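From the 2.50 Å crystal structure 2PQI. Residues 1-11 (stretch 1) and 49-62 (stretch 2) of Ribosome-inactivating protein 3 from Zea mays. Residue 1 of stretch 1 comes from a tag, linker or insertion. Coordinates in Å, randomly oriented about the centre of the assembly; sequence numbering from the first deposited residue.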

# COMPACT_ATOMS: atom_id res chain seq x y z
N MET A 1 4.88 -5.69 14.39
CA MET A 1 3.88 -5.01 15.26
C MET A 1 4.37 -3.65 15.74
O MET A 1 4.72 -3.48 16.89
N LYS A 2 4.38 -2.69 14.83
CA LYS A 2 4.81 -1.34 15.15
C LYS A 2 3.67 -0.38 14.82
O LYS A 2 3.00 -0.53 13.81
N PHE A 3 3.43 0.58 15.70
CA PHE A 3 2.39 1.57 15.47
C PHE A 3 3.07 2.76 14.87
O PHE A 3 3.75 3.48 15.58
N THR A 4 2.90 2.96 13.58
CA THR A 4 3.50 4.08 12.87
C THR A 4 3.00 5.36 13.53
O THR A 4 2.01 5.34 14.25
N GLU A 5 3.67 6.49 13.31
CA GLU A 5 3.15 7.69 13.92
C GLU A 5 1.94 8.20 13.13
O GLU A 5 1.79 7.91 11.93
N ILE A 6 1.08 8.94 13.82
CA ILE A 6 -0.15 9.48 13.25
C ILE A 6 0.08 10.37 12.05
O ILE A 6 1.06 11.11 12.00
N PHE A 7 -0.84 10.29 11.09
CA PHE A 7 -0.78 11.14 9.90
C PHE A 7 -1.98 12.08 9.91
O PHE A 7 -3.11 11.64 9.71
N PRO A 8 -1.74 13.38 10.17
CA PRO A 8 -2.80 14.42 10.20
C PRO A 8 -3.20 14.74 8.76
O PRO A 8 -2.69 15.70 8.17
N VAL A 9 -4.10 13.95 8.20
CA VAL A 9 -4.51 14.11 6.81
C VAL A 9 -4.85 15.54 6.35
O VAL A 9 -4.28 16.04 5.38
N GLU A 10 -5.77 16.20 7.05
CA GLU A 10 -6.18 17.54 6.67
C GLU A 10 -5.11 18.63 6.86
O GLU A 10 -5.08 19.61 6.13
N ASP A 11 -4.22 18.42 7.83
CA ASP A 11 -3.16 19.38 8.14
C ASP A 11 -2.09 19.52 7.07
O ASP A 11 -1.11 18.76 7.05
N PRO A 49 0.65 -13.94 9.28
CA PRO A 49 1.65 -12.87 9.46
C PRO A 49 2.01 -12.57 10.91
O PRO A 49 1.14 -12.51 11.77
N GLU A 50 3.30 -12.37 11.17
CA GLU A 50 3.72 -12.07 12.54
C GLU A 50 4.10 -10.61 12.73
O GLU A 50 4.05 -10.10 13.84
N LEU A 51 4.46 -9.93 11.65
CA LEU A 51 4.82 -8.52 11.74
C LEU A 51 3.72 -7.68 11.10
O LEU A 51 3.29 -7.95 9.98
N TRP A 52 3.28 -6.66 11.84
CA TRP A 52 2.21 -5.78 11.41
C TRP A 52 2.50 -4.30 11.52
O TRP A 52 3.18 -3.85 12.45
N LEU A 53 1.95 -3.56 10.57
CA LEU A 53 2.08 -2.11 10.54
C LEU A 53 0.69 -1.56 10.88
O LEU A 53 -0.28 -1.89 10.18
N TYR A 54 0.55 -0.79 11.95
CA TYR A 54 -0.75 -0.20 12.26
C TYR A 54 -0.62 1.29 12.06
O TYR A 54 -0.08 1.98 12.92
N THR A 55 -1.11 1.76 10.92
CA THR A 55 -1.01 3.17 10.57
C THR A 55 -2.30 3.94 10.70
O THR A 55 -3.27 3.69 9.97
N GLU A 56 -2.32 4.90 11.62
CA GLU A 56 -3.51 5.70 11.82
C GLU A 56 -3.53 6.97 10.97
O GLU A 56 -2.57 7.74 10.93
N LEU A 57 -4.63 7.15 10.26
CA LEU A 57 -4.84 8.30 9.41
C LEU A 57 -5.99 9.06 10.08
O LEU A 57 -7.09 8.53 10.25
N LYS A 58 -5.72 10.30 10.49
CA LYS A 58 -6.77 11.06 11.15
C LYS A 58 -7.00 12.42 10.53
O LYS A 58 -6.06 13.15 10.25
N THR A 59 -8.26 12.73 10.30
CA THR A 59 -8.64 14.00 9.71
C THR A 59 -8.92 14.97 10.84
O THR A 59 -8.40 14.81 11.94
N ARG A 60 -9.75 15.97 10.59
CA ARG A 60 -10.06 16.93 11.64
C ARG A 60 -11.30 16.49 12.42
O ARG A 60 -11.56 16.97 13.53
N THR A 61 -12.04 15.54 11.86
CA THR A 61 -13.26 15.06 12.49
C THR A 61 -13.30 13.59 12.85
O THR A 61 -14.00 13.20 13.78
N SER A 62 -12.57 12.75 12.12
CA SER A 62 -12.55 11.33 12.43
C SER A 62 -11.21 10.71 12.09
O SER A 62 -10.24 11.41 11.81

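The two stretches run parallel, and the side chains follow from how the backbones pair, so the walk along stretch 2 is a walk along a two-part ladder with a water in its gap. Pro-49 lies beyond reach of stretch 1, and its O accepts a weak hydrogen bond from Trp-52 NE1 at 3.3 Å, a tether on the indole. Trp-52 has chi1 m, and its CD1 meets CE of Met-1, a tag residue, at 3.4 Å; the same methyl reaches the edge of the Tyr-54 ring. The backbone sets this register, with Lys-2 N donating to Trp-52 O at 2.9 Å.

Leu-53 pairs with Lys-2 and their side chains share a sheet face, but the lysine (chi1 t) leads its end away and leaves little contact. On the other face, Tyr-54 (chi1 m) covers Phe-3. Its CB sits over the phenyl face, 3.7 Å from the Phe-3 ring centroid, while the two rings, 21° from parallel with centroids 5.3 Å apart, are slid so that they barely overlap. Here the beta carbon, rather than a ring-on-ring stack, makes the close packing. Tyr-54 N also donates to Lys-2 O at 3.1 Å.

Next comes the break in the direct ladder. Thr-4, chi1 t, points toward stretch 2 and is buried; its CG2 lies 3.2 Å from CG2 of Thr-55 (chi1 p), a tight methyl pair. Water 1 fills the polar part of the gap: it donates to Thr-4 O at 3.0 Å and to Tyr-54 O at 2.8 Å, and accepts from Glu-56 N at 2.9 Å. Glu-56 extends with chi1 and chi2 both t, bringing OE2 to 2.9 Å from Ile-6 CD1, a close approach of carboxylate to methyl that supplies no polar partner.

Direct pairing then resumes. Leu-57 (m, t) shares a face with Phe-7 (chi1 t), placing CD2 at the ring edge, 3.8 Å from Phe-7 CD1. Val-9, chi1 t, adds CG2 at 4.1 Å from Leu-57 CB. Lys-58, chi1 p, lays its CG 3.8 Å from Ile-6 CG2 before its end leads away.

At the far end polarity takes over. Thr-59 (chi1 p) turns OG1 back to Ser-62 O, a 2.9 Å hydrogen bond within its own stretch, while its CG2 lies 4.1 Å from Val-9 CB. Glu-10 (m, t) points toward this turn, and its OE2 accepts from Arg-60 N at 2.6 Å. Its other oxygen, OE1, makes a long salt bridge to Arg-60 NE at 3.9 Å. One carboxylate thus engages both backbone and side chain of Arg-60.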

# COMPACT_ATOMS: atom_id res chain seq x y z
CB MET A 1 3.53 -5.90 16.46
CG MET A 1 2.74 -7.15 16.08
SD MET A 1 1.14 -7.25 16.95
CE MET A 1 0.14 -8.19 15.78
CB LYS A 2 6.05 -0.97 14.32
CG LYS A 2 6.44 0.50 14.40
CD LYS A 2 7.19 0.85 15.68
CE LYS A 2 6.90 2.29 16.11
NZ LYS A 2 8.09 3.00 16.64
CB PHE A 3 1.74 2.02 16.77
CG PHE A 3 0.43 1.40 17.00
CD1 PHE A 3 0.33 0.09 17.46
CD2 PHE A 3 -0.73 2.09 16.68
CE1 PHE A 3 -0.91 -0.52 17.59
CE2 PHE A 3 -1.98 1.49 16.81
CZ PHE A 3 -2.06 0.18 17.27
CB THR A 4 3.03 4.08 11.41
OG1 THR A 4 3.80 5.00 10.65
CG2 THR A 4 1.60 4.52 11.34
CB GLU A 5 4.21 8.78 14.08
CG GLU A 5 5.38 8.75 13.14
CD GLU A 5 6.26 9.97 13.32
OE1 GLU A 5 6.59 10.26 14.49
OE2 GLU A 5 6.60 10.63 12.32
CB ILE A 6 -0.94 10.29 14.32
CG1 ILE A 6 -1.35 9.36 15.47
CG2 ILE A 6 -2.11 11.01 13.68
CD1 ILE A 6 -2.74 9.57 15.98
CB PHE A 7 -0.82 10.32 8.62
CG PHE A 7 -0.60 11.14 7.36
CD1 PHE A 7 -1.07 10.71 6.13
CD2 PHE A 7 0.09 12.35 7.42
CE1 PHE A 7 -0.86 11.46 4.97
CE2 PHE A 7 0.31 13.11 6.27
CZ PHE A 7 -0.17 12.66 5.03
CB PRO A 8 -2.11 15.60 10.87
CG PRO A 8 -1.03 14.95 11.72
CD PRO A 8 -0.50 13.89 10.79
CB VAL A 9 -5.69 13.17 6.47
CG1 VAL A 9 -5.89 13.09 4.97
CG2 VAL A 9 -5.42 11.79 7.03
CB GLU A 10 -7.47 17.91 7.43
CG GLU A 10 -8.59 16.88 7.23
CD GLU A 10 -9.98 17.40 7.53
OE1 GLU A 10 -10.32 18.50 7.02
OE2 GLU A 10 -10.75 16.72 8.26
CB ASP A 11 -2.48 18.97 9.44
CG ASP A 11 -1.69 20.10 10.07
OD1 ASP A 11 -1.15 20.93 9.30
OD2 ASP A 11 -1.61 20.15 11.31
CB PRO A 49 1.00 -11.68 8.77
CG PRO A 49 -0.45 -11.95 8.93
CD PRO A 49 -0.55 -13.41 8.62
CB GLU A 50 4.86 -13.00 12.98
CG GLU A 50 6.28 -12.59 12.62
CD GLU A 50 7.31 -13.62 13.09
OE1 GLU A 50 6.89 -14.74 13.45
OE2 GLU A 50 8.53 -13.32 13.09
CB LEU A 51 6.16 -8.25 11.05
CG LEU A 51 7.33 -8.92 11.78
CD1 LEU A 51 8.61 -8.66 11.03
CD2 LEU A 51 7.43 -8.36 13.20
CB TRP A 52 0.92 -6.03 12.20
CG TRP A 52 0.25 -7.33 11.90
CD1 TRP A 52 0.53 -8.53 12.46
CD2 TRP A 52 -0.80 -7.56 10.95
NE1 TRP A 52 -0.29 -9.50 11.94
CE2 TRP A 52 -1.12 -8.93 11.01
CE3 TRP A 52 -1.51 -6.73 10.06
CZ2 TRP A 52 -2.12 -9.51 10.20
CZ3 TRP A 52 -2.50 -7.30 9.26
CH2 TRP A 52 -2.79 -8.69 9.34
CB LEU A 53 2.47 -1.68 9.13
CG LEU A 53 3.36 -0.47 8.89
CD1 LEU A 53 4.59 -0.56 9.78
CD2 LEU A 53 3.77 -0.43 7.43
CB TYR A 54 -1.20 -0.48 13.69
CG TYR A 54 -1.60 -1.91 13.89
CD1 TYR A 54 -0.70 -2.83 14.42
CD2 TYR A 54 -2.84 -2.36 13.45
CE1 TYR A 54 -1.02 -4.18 14.51
CE2 TYR A 54 -3.18 -3.72 13.54
CZ TYR A 54 -2.26 -4.62 14.07
OH TYR A 54 -2.55 -5.96 14.14
CB THR A 55 -0.52 3.35 9.14
OG1 THR A 55 -1.49 2.81 8.24
CG2 THR A 55 0.79 2.62 8.94
CB GLU A 56 -3.68 6.09 13.29
CG GLU A 56 -4.98 6.80 13.54
CD GLU A 56 -5.24 7.07 15.00
OE1 GLU A 56 -5.40 6.09 15.77
OE2 GLU A 56 -5.29 8.26 15.37
CB LEU A 57 -5.24 7.85 8.01
CG LEU A 57 -4.29 6.88 7.29
CD1 LEU A 57 -4.93 6.40 5.98
CD2 LEU A 57 -2.93 7.56 7.01
CB LYS A 58 -6.47 11.21 12.64
CG LYS A 58 -5.58 12.35 13.00
CD LYS A 58 -5.70 12.65 14.49
CE LYS A 58 -7.15 12.95 14.86
NZ LYS A 58 -7.26 13.30 16.30
CB THR A 59 -9.90 13.84 8.85
OG1 THR A 59 -10.93 13.21 9.62
CG2 THR A 59 -9.60 13.01 7.61
CB ARG A 60 -10.23 18.32 11.04
CG ARG A 60 -8.91 19.09 10.89
CD ARG A 60 -9.05 20.28 9.97
NE ARG A 60 -10.37 20.91 10.10
CZ ARG A 60 -10.80 21.56 11.18
NH1 ARG A 60 -10.02 21.68 12.25
NH2 ARG A 60 -12.02 22.07 11.20
CB THR A 61 -14.43 15.34 11.58
OG1 THR A 61 -14.02 15.13 10.23
CG2 THR A 61 -14.90 16.77 11.76
CB SER A 62 -13.66 10.61 11.67
OG SER A 62 -13.91 9.33 12.22
O HOH W 1 -0.85 4.39 14.01